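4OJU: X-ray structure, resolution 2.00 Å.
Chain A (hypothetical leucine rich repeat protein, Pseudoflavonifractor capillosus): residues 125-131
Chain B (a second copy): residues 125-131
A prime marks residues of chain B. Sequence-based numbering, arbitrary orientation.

Chain A 125-131: KMDNPFR
Chain B (125-131) KMDNPFR

Contact between residues 125-131 of two copies of a leucine-rich repeat protein, burying 316 Å² in all, centres on Phe130′ and the chain A backbone it packs against. Each stretch begins as a strand (125-127); chain A then continues as loop, whereas chain B turns into a 3-10 segment at 129-131, closed by Arg131′ N to Asn128′ O (3.2 Å). The register is offset: the nearest CA atoms are Asn128 CA and Phe130′ CA, 6.1 Å apart.

Phe130′ (chi1 -62°, chi2 -79°) points its CA-to-CB bond toward chain A and gives up 118 Å². Asn128, at phi/psi -2/80, lies over one ring face: its CA stands 3.5 Å from the ring centroid, 11° off the normal, a CH-pi contact, and its N is 3.3 Å from Phe130′ CE1. At the ring edge, Met126 O approaches Phe130′ CZ to 3.3 Å. A flat ring suits this place because it can lie against backbone and still touch apolar side chains: Pro129 CD is 3.6 Å from Phe130′ CE2, and CD2 of Phe130 (chi1 -44°, chi2 -66°) is 4.4 Å from Phe130′ CD2.

Met126, a selenomethionine with rotamers m, t, m, has 52 Å² covered by chain B; its flexible side chain brings CE to 3.9 Å from Phe130′ CE2 and 4.2 Å from CE of Met126′ (p, t, t).

Asn128 (chi1 t, chi2 -2°) has 50 Å² covered. No direct hydrogen bond crosses the contact, but one water bridges the asparagines, donating to Asn128 OD1 (2.7 Å) and accepting from Asn128′ ND2 (3.0 Å). The amides also brace their own turns: Phe130′ N donates to Asn128′ OD1 (3.1 Å), and Phe130 N to Asn128 OD1 weakly (3.4 Å). Within chain B, Arg131′ NH1 forms a salt bridge with Asp127′ OD1 (2.9 Å).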

# COMPACT_ATOMS: atom_id res chain seq x y z
N LYS A 125 -15.55 13.33 -2.79
CA LYS A 125 -15.24 11.93 -3.04
C LYS A 125 -13.86 11.77 -3.65
O LYS A 125 -13.49 12.48 -4.59
CB LYS A 125 -16.32 11.39 -4.03
CG LYS A 125 -16.31 9.92 -4.35
CD LYS A 125 -17.43 9.62 -5.36
CE LYS A 125 -17.24 8.30 -6.06
NZ LYS A 125 -18.19 8.15 -7.20
N MSE A 126 -13.15 10.74 -3.17
CA MSE A 126 -11.82 10.33 -3.66
C MSE A 126 -11.80 8.84 -3.89
O MSE A 126 -12.10 8.10 -2.96
CB MSE A 126 -10.72 10.69 -2.64
CG MSE A 126 -10.58 12.19 -2.39
SE MSE A 126 -9.02 12.52 -1.26
CE MSE A 126 -9.31 11.30 0.24
N ASP A 127 -11.46 8.39 -5.13
CA ASP A 127 -11.27 6.97 -5.49
C ASP A 127 -9.75 6.72 -5.44
O ASP A 127 -9.07 7.31 -6.26
CB ASP A 127 -11.84 6.69 -6.90
CG ASP A 127 -13.29 7.10 -7.09
OD1 ASP A 127 -13.96 7.40 -6.10
OD2 ASP A 127 -13.75 7.13 -8.25
N ASN A 128 -9.22 5.95 -4.43
CA ASN A 128 -7.77 5.74 -4.12
C ASN A 128 -6.81 6.45 -5.11
O ASN A 128 -6.27 5.85 -6.04
CB ASN A 128 -7.37 4.27 -3.96
CG ASN A 128 -6.00 4.11 -3.31
OD1 ASN A 128 -5.28 5.08 -2.99
ND2 ASN A 128 -5.61 2.89 -3.07
N PRO A 129 -6.61 7.77 -4.91
CA PRO A 129 -5.75 8.52 -5.84
C PRO A 129 -4.26 8.37 -5.56
O PRO A 129 -3.47 8.79 -6.38
CB PRO A 129 -6.17 9.99 -5.59
CG PRO A 129 -7.47 9.89 -4.73
CD PRO A 129 -7.22 8.67 -3.92
N PHE A 130 -3.88 7.86 -4.39
CA PHE A 130 -2.48 7.86 -3.96
C PHE A 130 -1.81 6.49 -3.93
O PHE A 130 -0.69 6.37 -3.42
CB PHE A 130 -2.43 8.50 -2.57
CG PHE A 130 -3.29 9.76 -2.49
CD1 PHE A 130 -2.96 10.89 -3.23
CD2 PHE A 130 -4.39 9.82 -1.64
CE1 PHE A 130 -3.76 12.04 -3.17
CE2 PHE A 130 -5.18 10.97 -1.58
CZ PHE A 130 -4.86 12.07 -2.35
N ARG A 131 -2.45 5.47 -4.53
CA ARG A 131 -1.89 4.11 -4.56
C ARG A 131 -0.47 4.12 -5.11
O ARG A 131 -0.21 4.83 -6.09
CB ARG A 131 -2.77 3.17 -5.40
CG ARG A 131 -2.49 1.68 -5.13
CD ARG A 131 -3.58 0.85 -5.76
NE ARG A 131 -3.32 -0.58 -5.63
CZ ARG A 131 -4.10 -1.53 -6.15
NH1 ARG A 131 -5.21 -1.21 -6.79
NH2 ARG A 131 -3.78 -2.81 -6.01
N LYS B 125 -6.24 16.72 9.73
CA LYS B 125 -5.09 15.92 9.34
C LYS B 125 -5.34 14.45 9.58
O LYS B 125 -5.79 14.05 10.65
CB LYS B 125 -3.86 16.40 10.15
CG LYS B 125 -2.53 15.78 9.70
CD LYS B 125 -1.36 16.18 10.57
CE LYS B 125 -0.13 15.39 10.18
NZ LYS B 125 1.04 15.64 11.05
N MSE B 126 -5.06 13.64 8.57
CA MSE B 126 -5.22 12.21 8.71
C MSE B 126 -4.14 11.47 7.96
O MSE B 126 -3.54 12.00 7.01
CB MSE B 126 -6.60 11.72 8.21
CG MSE B 126 -6.91 12.10 6.77
SE MSE B 126 -8.64 11.37 6.28
CE MSE B 126 -8.63 11.84 4.32
N ASP B 127 -3.93 10.23 8.39
CA ASP B 127 -3.11 9.23 7.73
C ASP B 127 -3.87 8.92 6.46
O ASP B 127 -5.11 8.94 6.51
CB ASP B 127 -3.05 7.98 8.64
CG ASP B 127 -2.19 6.85 8.11
OD1 ASP B 127 -1.09 7.12 7.67
OD2 ASP B 127 -2.66 5.68 8.14
N ASN B 128 -3.18 8.69 5.35
CA ASN B 128 -3.81 8.33 4.07
C ASN B 128 -4.80 7.17 4.35
O ASN B 128 -4.36 6.09 4.72
CB ASN B 128 -2.74 7.93 3.04
CG ASN B 128 -3.29 7.37 1.75
OD1 ASN B 128 -4.49 7.30 1.53
ND2 ASN B 128 -2.41 6.88 0.91
N PRO B 129 -6.13 7.40 4.24
CA PRO B 129 -7.09 6.36 4.64
C PRO B 129 -7.08 5.12 3.75
O PRO B 129 -7.52 4.07 4.20
CB PRO B 129 -8.44 7.08 4.57
CG PRO B 129 -8.24 8.20 3.63
CD PRO B 129 -6.82 8.64 3.82
N PHE B 130 -6.56 5.23 2.52
CA PHE B 130 -6.51 4.07 1.63
C PHE B 130 -5.46 3.05 2.08
O PHE B 130 -5.47 1.93 1.60
CB PHE B 130 -6.28 4.53 0.17
CG PHE B 130 -7.41 5.40 -0.31
CD1 PHE B 130 -8.62 4.84 -0.72
CD2 PHE B 130 -7.29 6.79 -0.31
CE1 PHE B 130 -9.68 5.65 -1.17
CE2 PHE B 130 -8.37 7.60 -0.71
CZ PHE B 130 -9.54 7.03 -1.16
N ARG B 131 -4.58 3.41 3.05
CA ARG B 131 -3.60 2.46 3.62
C ARG B 131 -4.28 1.48 4.57
O ARG B 131 -3.72 0.44 4.89
CB ARG B 131 -2.52 3.22 4.45
CG ARG B 131 -1.63 4.21 3.70
CD ARG B 131 -0.77 4.92 4.76
NE ARG B 131 0.46 4.17 5.03
CZ ARG B 131 1.22 4.31 6.11
NH1 ARG B 131 0.87 5.13 7.09
NH2 ARG B 131 2.34 3.61 6.22
O HOH W 1 -3.11 5.14 -1.40